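Local coordinates for ribulose bisphosphate carboxylase (Hyperthermus butylicus DSM 5456, PDB 6HUN), which probably adds CO2 and water to ribulose 1,5-bisphosphate, giving two molecules of 3-phosphoglycerate, in an archaeal pathway of AMP degradation, at residues 40-45 and 139-144; 135-140 and 312-317. All blocks are in the same frame, centred on the assembly; numbering follows the deposited sequence.

Contact 1 (40-45 and 139-144)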
ATOM      1  N   GLU A  40       1.017  23.300 -12.750  1.00 51.37           N
ATOM      2  CA  GLU A  40       0.189  22.116 -12.898  1.00 46.16           C
ATOM      3  C   GLU A  40       0.990  20.936 -12.382  1.00 42.29           C
ATOM      4  O   GLU A  40       2.218  20.941 -12.461  1.00 41.67           O
ATOM      5  CB  GLU A  40      -0.179  21.900 -14.363  1.00 47.64           C
ATOM      6  CG  GLU A  40      -1.019  23.022 -15.011  1.00 56.39           C
ATOM      7  CD  GLU A  40      -1.927  22.433 -16.072  1.00 64.54           C
ATOM      8  OE1 GLU A  40      -1.494  22.412 -17.251  1.00 73.29           O
ATOM      9  OE2 GLU A  40      -3.035  21.927 -15.737  1.00 66.25           O
ATOM     10  N   VAL A  41       0.302  19.940 -11.833  1.00 39.90           N
ATOM     11  CA  VAL A  41       0.963  18.654 -11.577  1.00 36.45           C
ATOM     12  C   VAL A  41       1.197  17.957 -12.903  1.00 36.22           C
ATOM     13  O   VAL A  41       0.310  17.922 -13.759  1.00 42.91           O
ATOM     14  CB  VAL A  41       0.110  17.772 -10.652  1.00 34.29           C
ATOM     15  CG1 VAL A  41       0.658  16.256 -10.629  1.00 30.95           C
ATOM     16  CG2 VAL A  41      -0.004  18.383  -9.287  1.00 34.43           C
ATOM     17  N   ILE A  42       2.392  17.396 -13.088  1.00 36.74           N
ATOM     18  CA  ILE A  42       2.750  16.668 -14.299  1.00 35.36           C
ATOM     19  C   ILE A  42       3.125  15.239 -13.908  1.00 34.37           C
ATOM     20  O   ILE A  42       4.041  15.065 -13.113  1.00 29.47           O
ATOM     21  CB  ILE A  42       3.943  17.341 -14.999  1.00 35.97           C
ATOM     22  CG1 ILE A  42       3.610  18.826 -15.360  1.00 39.65           C
ATOM     23  CG2 ILE A  42       4.352  16.513 -16.205  1.00 35.96           C
ATOM     24  CD1 ILE A  42       2.696  18.848 -16.454  1.00 46.35           C
ATOM     25  N   ALA A  43       2.485  14.244 -14.510  1.00 31.49           N
ATOM     26  CA  ALA A  43       2.871  12.833 -14.328  1.00 31.18           C
ATOM     27  C   ALA A  43       3.503  12.328 -15.620  1.00 30.62           C
ATOM     28  O   ALA A  43       2.993  12.618 -16.706  1.00 34.75           O
ATOM     29  CB  ALA A  43       1.648  11.959 -13.983  1.00 27.65           C
ATOM     30  N   VAL A  44       4.552  11.506 -15.515  1.00 27.55           N
ATOM     31  CA  VAL A  44       5.097  10.800 -16.660  1.00 27.37           C
ATOM     32  C   VAL A  44       4.899   9.295 -16.455  1.00 25.23           C
ATOM     33  O   VAL A  44       5.316   8.721 -15.430  1.00 24.51           O
ATOM     34  CB  VAL A  44       6.555  11.178 -16.950  1.00 36.71           C
ATOM     35  CG1 VAL A  44       7.410  11.047 -15.708  1.00 37.57           C
ATOM     36  CG2 VAL A  44       7.059  10.318 -18.093  1.00 32.44           C
ATOM     37  N   PHE A  45       4.169   8.698 -17.379  1.00 25.90           N
ATOM     38  CA  PHE A  45       3.750   7.301 -17.319  1.00 28.30           C
ATOM     39  C   PHE A  45       4.482   6.548 -18.409  1.00 28.68           C
ATOM     40  O   PHE A  45       4.664   7.073 -19.504  1.00 30.30           O
ATOM     41  CB  PHE A  45       2.236   7.130 -17.571  1.00 25.41           C
ATOM     42  CG  PHE A  45       1.347   7.828 -16.580  1.00 24.13           C
ATOM     43  CD1 PHE A  45       1.118   7.295 -15.308  1.00 25.15           C
ATOM     44  CD2 PHE A  45       0.643   8.955 -16.942  1.00 26.06           C
ATOM     45  CE1 PHE A  45       0.221   7.963 -14.422  1.00 22.75           C
ATOM     46  CE2 PHE A  45      -0.192   9.596 -16.075  1.00 30.92           C
ATOM     47  CZ  PHE A  45      -0.401   9.101 -14.784  1.00 24.19           C
ATOM     48  N   ASP A 139       7.398   9.243 -12.586  1.00 21.90           N
ATOM     49  CA  ASP A 139       7.703  10.412 -11.796  1.00 24.79           C
ATOM     50  C   ASP A 139       6.498  11.342 -11.840  1.00 27.17           C
ATOM     51  O   ASP A 139       5.679  11.280 -12.755  1.00 24.80           O
ATOM     52  CB  ASP A 139       8.943  11.144 -12.370  1.00 25.27           C
ATOM     53  CG  ASP A 139       9.565  12.126 -11.361  1.00 28.67           C
ATOM     54  OD1 ASP A 139       9.071  12.184 -10.196  1.00 26.79           O
ATOM     55  OD2 ASP A 139      10.590  12.760 -11.729  1.00 31.43           O
ATOM     56  N   VAL A 140       6.465  12.272 -10.893  1.00 24.07           N
ATOM     57  CA  VAL A 140       5.391  13.275 -10.839  1.00 23.86           C
ATOM     58  C   VAL A 140       6.055  14.534 -10.375  1.00 26.51           C
ATOM     59  O   VAL A 140       6.798  14.499  -9.389  1.00 28.80           O
ATOM     60  CB  VAL A 140       4.245  12.878  -9.878  1.00 22.78           C
ATOM     61  CG1 VAL A 140       3.193  13.999  -9.820  1.00 25.38           C
ATOM     62  CG2 VAL A 140       3.548  11.607 -10.386  1.00 21.48           C
ATOM     63  N   TYR A 141       5.787  15.627 -11.108  1.00 28.03           N
ATOM     64  CA  TYR A 141       6.265  16.950 -10.764  1.00 30.09           C
ATOM     65  C   TYR A 141       5.182  17.603  -9.934  1.00 30.93           C
ATOM     66  O   TYR A 141       4.011  17.647 -10.361  1.00 31.77           O
ATOM     67  CB  TYR A 141       6.503  17.773 -12.019  1.00 32.81           C
ATOM     68  CG  TYR A 141       6.453  19.279 -11.719  1.00 35.65           C
ATOM     69  CD1 TYR A 141       7.528  19.888 -11.110  1.00 39.83           C
ATOM     70  CD2 TYR A 141       5.331  20.037 -11.998  1.00 37.85           C
ATOM     71  CE1 TYR A 141       7.536  21.286 -10.826  1.00 41.54           C
ATOM     72  CE2 TYR A 141       5.299  21.472 -11.697  1.00 40.80           C
ATOM     73  CZ  TYR A 141       6.420  22.044 -11.104  1.00 42.60           C
ATOM     74  OH  TYR A 141       6.476  23.387 -10.785  1.00 44.17           O
ATOM     75  N   PHE A 142       5.569  18.094  -8.757  1.00 30.88           N
ATOM     76  CA  PHE A 142       4.657  18.773  -7.851  1.00 31.87           C
ATOM     77  C   PHE A 142       4.944  20.267  -7.904  1.00 34.97           C
ATOM     78  O   PHE A 142       6.081  20.660  -7.614  1.00 35.32           O
ATOM     79  CB  PHE A 142       4.810  18.258  -6.429  1.00 29.88           C
ATOM     80  CG  PHE A 142       4.424  16.817  -6.299  1.00 32.30           C
ATOM     81  CD1 PHE A 142       3.090  16.470  -6.335  1.00 36.26           C
ATOM     82  CD2 PHE A 142       5.366  15.843  -6.254  1.00 33.51           C
ATOM     83  CE1 PHE A 142       2.708  15.123  -6.252  1.00 36.23           C
ATOM     84  CE2 PHE A 142       4.986  14.484  -6.135  1.00 29.31           C
ATOM     85  CZ  PHE A 142       3.670  14.152  -6.156  1.00 31.95           C
ATOM     86  N   PRO A 143       3.981  21.117  -8.262  1.00 37.44           N
ATOM     87  CA  PRO A 143       4.257  22.601  -8.265  1.00 40.77           C
ATOM     88  C   PRO A 143       4.311  23.152  -6.857  1.00 41.06           C
ATOM     89  O   PRO A 143       3.765  22.555  -5.922  1.00 39.25           O
ATOM     90  CB  PRO A 143       3.073  23.185  -9.037  1.00 43.30           C
ATOM     91  CG  PRO A 143       1.962  22.238  -8.837  1.00 41.41           C
ATOM     92  CD  PRO A 143       2.605  20.820  -8.723  1.00 37.72           C
ATOM     93  N   PRO A 144       4.940  24.338  -6.666  1.00 43.63           N
ATOM     94  CA  PRO A 144       5.145  24.850  -5.310  1.00 44.01           C
ATOM     95  C   PRO A 144       3.880  24.956  -4.492  1.00 44.26           C
ATOM     96  O   PRO A 144       3.923  24.734  -3.287  1.00 43.12           O
ATOM     97  CB  PRO A 144       5.765  26.255  -5.558  1.00 47.61           C
ATOM     98  CG  PRO A 144       6.440  26.135  -6.848  1.00 47.96           C
ATOM     99  CD  PRO A 144       5.662  25.117  -7.680  1.00 46.10           C
TER
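Tyr141 lays its ring past the backbone of Glu40, so that Glu40 O meets the ring edge in plane, 3.2 Å from CE2. The ring reaches this place with CG anti to the backbone N (chi1 157°), and Pro143 N sits over one of its faces. Beyond the edge, the phenol OH is hydrogen-bonded to Lys38 O, and the ring also has a cation-pi contact with Lys38, so both its rim and its pi system are engaged just ahead of 40-45. Glu40 O itself is buried with no hydrogen-bond partner; its neighbours here are carbons, the CD2 and CE2 edge of Tyr141 and the ring of Pro143, and the polarised C-H groups may offset the missing bond in part.

Behind the ring the two strands run antiparallel. Ile42 and Tyr141 form a hydrogen-bonded pair: Tyr141 N gives a short, nearly straight bond to Ile42 O (2.7 Å), and Ile42 N returns a longer one to a lone pair of Tyr141 O (3.2 Å). Further along, Val44 N points at Asp139 O almost in line, with an N-H...O angle of 173°. Ile42 and Tyr141 share one face of the sheet with Val44 and Asp139; there Val44 CG1, in the crowded position between N and the carbonyl carbon, lies against Asp139 CB at 3.7 Å.

On the other face, Val140 spreads its methyls over two neighbours. Val140 CG1 presses on Val41 CG1 at 3.5 Å, tighter than usual for carbons, while CG2 rests beside Ala43 CB. Val41 turns its second methyl, CG2, to CD of Pro143 at 3.6 Å, extending the apolar seam to Pro143, which occupies the N-cap position of the helix that follows. Strand 99-105 borders 41-49 on its other edge, placing this antiparallel pairing within the sheet of the Rubisco large-chain N-terminal domain.

Contact 2 (135-140 and 312-317)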
ATOM      1  N   LEU A 135       1.297  -0.248 -17.018  1.00 19.59           N
ATOM      2  CA  LEU A 135       1.278   1.184 -16.705  1.00 19.53           C
ATOM      3  C   LEU A 135       2.289   1.340 -15.575  1.00 18.10           C
ATOM      4  O   LEU A 135       2.118   0.738 -14.489  1.00 19.02           O
ATOM      5  CB  LEU A 135      -0.148   1.610 -16.285  1.00 21.85           C
ATOM      6  CG  LEU A 135      -0.142   3.095 -15.884  1.00 26.63           C
ATOM      7  CD1 LEU A 135       0.170   3.944 -17.135  1.00 28.48           C
ATOM      8  CD2 LEU A 135      -1.512   3.403 -15.314  1.00 33.89           C
ATOM      9  N   ARG A 136       3.387   2.033 -15.853  1.00 19.48           N
ATOM     10  CA  ARG A 136       4.335   2.386 -14.805  1.00 18.44           C
ATOM     11  C   ARG A 136       4.342   3.891 -14.552  1.00 19.72           C
ATOM     12  O   ARG A 136       4.484   4.703 -15.486  1.00 21.34           O
ATOM     13  CB  ARG A 136       5.760   1.956 -15.132  1.00 23.82           C
ATOM     14  CG  ARG A 136       6.418   1.676 -13.813  1.00 26.91           C
ATOM     15  CD  ARG A 136       7.725   1.947 -13.727  1.00 29.11           C
ATOM     16  NE  ARG A 136       8.347   1.104 -12.737  1.00 29.33           N
ATOM     17  CZ  ARG A 136       9.619   1.258 -12.448  1.00 25.70           C
ATOM     18  NH1 ARG A 136      10.223   0.428 -11.651  1.00 24.40           N
ATOM     19  NH2 ARG A 136      10.259   2.217 -13.099  1.00 28.69           N
ATOM     20  N   VAL A 137       4.178   4.276 -13.311  1.00 20.36           N
ATOM     21  CA  VAL A 137       4.232   5.712 -12.995  1.00 20.70           C
ATOM     22  C   VAL A 137       5.685   6.011 -12.687  1.00 20.01           C
ATOM     23  O   VAL A 137       6.214   5.518 -11.687  1.00 17.93           O
ATOM     24  CB  VAL A 137       3.318   6.104 -11.820  1.00 20.71           C
ATOM     25  CG1 VAL A 137       3.294   7.651 -11.775  1.00 19.88           C
ATOM     26  CG2 VAL A 137       1.898   5.582 -12.092  1.00 20.40           C
ATOM     27  N   GLU A 138       6.329   6.789 -13.553  1.00 22.42           N
ATOM     28  CA  GLU A 138       7.772   6.968 -13.428  1.00 23.37           C
ATOM     29  C   GLU A 138       8.142   8.141 -12.496  1.00 21.14           C
ATOM     30  O   GLU A 138       9.107   8.050 -11.714  1.00 21.26           O
ATOM     31  CB  GLU A 138       8.385   7.214 -14.819  1.00 28.50           C
ATOM     32  CG  GLU A 138       8.108   6.147 -15.875  1.00 25.57           C
ATOM     33  CD  GLU A 138       8.958   4.871 -15.698  1.00 27.22           C
ATOM     34  OE1 GLU A 138       9.517   4.599 -14.618  1.00 28.78           O
ATOM     35  OE2 GLU A 138       9.000   4.061 -16.651  1.00 38.44           O
ATOM     36  N   ASP A 139       7.398   9.243 -12.586  1.00 21.90           N
ATOM     37  CA  ASP A 139       7.703  10.412 -11.796  1.00 24.79           C
ATOM     38  C   ASP A 139       6.498  11.342 -11.840  1.00 27.17           C
ATOM     39  O   ASP A 139       5.679  11.280 -12.755  1.00 24.80           O
ATOM     40  CB  ASP A 139       8.943  11.144 -12.370  1.00 25.27           C
ATOM     41  CG  ASP A 139       9.565  12.126 -11.361  1.00 28.67           C
ATOM     42  OD1 ASP A 139       9.071  12.184 -10.196  1.00 26.79           O
ATOM     43  OD2 ASP A 139      10.590  12.760 -11.729  1.00 31.43           O
ATOM     44  N   VAL A 140       6.465  12.272 -10.893  1.00 24.07           N
ATOM     45  CA  VAL A 140       5.391  13.275 -10.839  1.00 23.86           C
ATOM     46  C   VAL A 140       6.055  14.534 -10.375  1.00 26.51           C
ATOM     47  O   VAL A 140       6.798  14.499  -9.389  1.00 28.80           O
ATOM     48  CB  VAL A 140       4.245  12.878  -9.878  1.00 22.78           C
ATOM     49  CG1 VAL A 140       3.193  13.999  -9.820  1.00 25.38           C
ATOM     50  CG2 VAL A 140       3.548  11.607 -10.386  1.00 21.48           C
ATOM     51  N   MET A 312      10.633   3.264  -7.786  1.00 17.30           N
ATOM     52  CA  MET A 312      11.057   3.529  -6.419  1.00 16.51           C
ATOM     53  C   MET A 312      11.415   5.011  -6.278  1.00 19.10           C
ATOM     54  O   MET A 312      11.292   5.584  -5.191  1.00 19.24           O
ATOM     55  CB  MET A 312      12.293   2.655  -6.070  1.00 21.72           C
ATOM     56  CG  MET A 312      12.847   2.970  -4.619  1.00 22.60           C
ATOM     57  SD  MET A 312      11.625   2.394  -3.349  1.00 23.62           S
ATOM     58  CE  MET A 312      11.831   3.727  -2.135  1.00 24.02           C
ATOM     59  N   PHE A 313      11.885   5.623  -7.365  1.00 18.09           N
ATOM     60  CA  PHE A 313      12.142   7.065  -7.369  1.00 20.39           C
ATOM     61  C   PHE A 313      10.924   7.833  -6.843  1.00 19.12           C
ATOM     62  O   PHE A 313      11.047   8.696  -5.977  1.00 18.72           O
ATOM     63  CB  PHE A 313      12.525   7.469  -8.793  1.00 22.38           C
ATOM     64  CG  PHE A 313      12.917   8.950  -8.948  1.00 22.10           C
ATOM     65  CD1 PHE A 313      11.928   9.917  -9.116  1.00 23.93           C
ATOM     66  CD2 PHE A 313      14.284   9.343  -8.979  1.00 22.80           C
ATOM     67  CE1 PHE A 313      12.277  11.312  -9.332  1.00 27.42           C
ATOM     68  CE2 PHE A 313      14.611  10.673  -9.156  1.00 28.97           C
ATOM     69  CZ  PHE A 313      13.634  11.659  -9.327  1.00 25.14           C
ATOM     70  N   LEU A 314       9.745   7.543  -7.374  1.00 17.87           N
ATOM     71  CA  LEU A 314       8.565   8.302  -6.967  1.00 17.53           C
ATOM     72  C   LEU A 314       8.142   7.927  -5.544  1.00 17.01           C
ATOM     73  O   LEU A 314       7.681   8.775  -4.761  1.00 18.17           O
ATOM     74  CB  LEU A 314       7.464   8.089  -8.020  1.00 18.70           C
ATOM     75  CG  LEU A 314       6.071   8.706  -7.722  1.00 18.90           C
ATOM     76  CD1 LEU A 314       6.216  10.213  -7.583  1.00 20.76           C
ATOM     77  CD2 LEU A 314       4.998   8.397  -8.761  1.00 21.12           C
ATOM     78  N   VAL A 315       8.290   6.653  -5.179  1.00 16.57           N
ATOM     79  CA  VAL A 315       7.968   6.295  -3.803  1.00 18.89           C
ATOM     80  C   VAL A 315       8.856   7.109  -2.843  1.00 18.38           C
ATOM     81  O   VAL A 315       8.398   7.579  -1.801  1.00 17.61           O
ATOM     82  CB  VAL A 315       8.198   4.789  -3.608  1.00 19.69           C
ATOM     83  CG1 VAL A 315       8.115   4.402  -2.089  1.00 18.85           C
ATOM     84  CG2 VAL A 315       7.215   3.973  -4.480  1.00 17.57           C
ATOM     85  N   ALA A 316      10.148   7.247  -3.171  1.00 15.90           N
ATOM     86  CA  ALA A 316      11.049   8.037  -2.333  1.00 16.41           C
ATOM     87  C   ALA A 316      10.656   9.511  -2.286  1.00 23.68           C
ATOM     88  O   ALA A 316      10.674  10.149  -1.215  1.00 20.39           O
ATOM     89  CB  ALA A 316      12.532   7.907  -2.821  1.00 17.17           C
ATOM     90  N   LYS A 317      10.250  10.067  -3.418  1.00 20.36           N
ATOM     91  CA  LYS A 317       9.787  11.457  -3.425  1.00 20.45           C
ATOM     92  C   LYS A 317       8.533  11.640  -2.564  1.00 22.44           C
ATOM     93  O   LYS A 317       8.434  12.598  -1.777  1.00 20.86           O
ATOM     94  CB  LYS A 317       9.534  11.845  -4.887  1.00 30.05           C
ATOM     95  CG  LYS A 317       8.806  13.114  -5.065  1.00 40.06           C
ATOM     96  CD  LYS A 317       8.595  13.343  -6.553  1.00 43.36           C
ATOM     97  CE  LYS A 317       9.604  14.272  -7.073  1.00 36.06           C
ATOM     98  NZ  LYS A 317       9.267  14.831  -8.416  1.00 29.01           N
TER
HETATM   99  O   HOH W   1      11.940   1.105  -9.290  1.00 24.63           O
HETATM  100  O   HOH W   2      11.415  14.458  -9.893  1.00 32.73           O
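Lys317 leaves the helix with CG anti to the backbone N, stays extended through chi2 and then bends at chi3 (-99°), a turn that delivers NZ to the strand. Asp139 also holds CG anti to N (chi1 -163°), bringing its carboxylate to the same spot. Lys317 NZ gives a short hydrogen bond to Val140 O (2.7 Å), approaching from above the carbonyl plane, and a longer salt bridge to Asp139 OD1 (3.2 Å), again from out of the carboxylate plane. OD1 also takes the Val140 N-H, so two donors grip it. One water joins the other oxygen to the amine, donating to Asp139 OD2 and accepting from Lys317 NZ; Leu366 N adds a further bond to OD2, and Gln368 OE1 one to the amine.

The carboxylate stands steeply to the Phe313 ring, the planes 79° apart. OD1 lies in plane at the ring edge, where the slightly positive C-H rim would suit an anion, and Phe313 CE1 comes within 3.3 Å of Asp139 OD2.

One turn of helix in from the lysine, Leu314 points at the strand and packs both methyls against the same side of it. Leu314 CD2 touches both Val137 CG1 (3.5 Å) and Val140 CG2, resting over the pair, while CD1 lies near Val140 N and CB.

At the start of the helix, a water accepts from Met312 N and weakly from Arg136 NH1. Arg136 NH2 is turned to the syn lone pair of Glu138 OE1 at 2.9 Å, close to the guanidinium plane. Opposite Val44 the strand fits in an extra residue, Glu138 beside Asp139, as a classic beta bulge.

With both carboxylate oxygens engaged and the lysine so near, this buried pair is probably held as Asp anion and Lys cation, joining the N-terminal sheet electrostatically to a helix of the catalytic barrel domain.

Overall arrangement
Followed from the N terminus, the chain first lays down 40-45, passes through the helices and strands of the N-terminal domain and returns at 139-144, where contact 1 closes a loop inside that domain. Contact 2 takes up the same strand, 132-141, and closes a second, longer loop at 312-317, after the first five barrel strands have been laid down. The two loops therefore overlap only at the strand they share, following one another along the chain. Their centres are about 10 Å apart, with Asp139 and Val140 common to both, so strand 132-141 connects the inner sheet partner 41-49 with helix 312-322 of the catalytic domain.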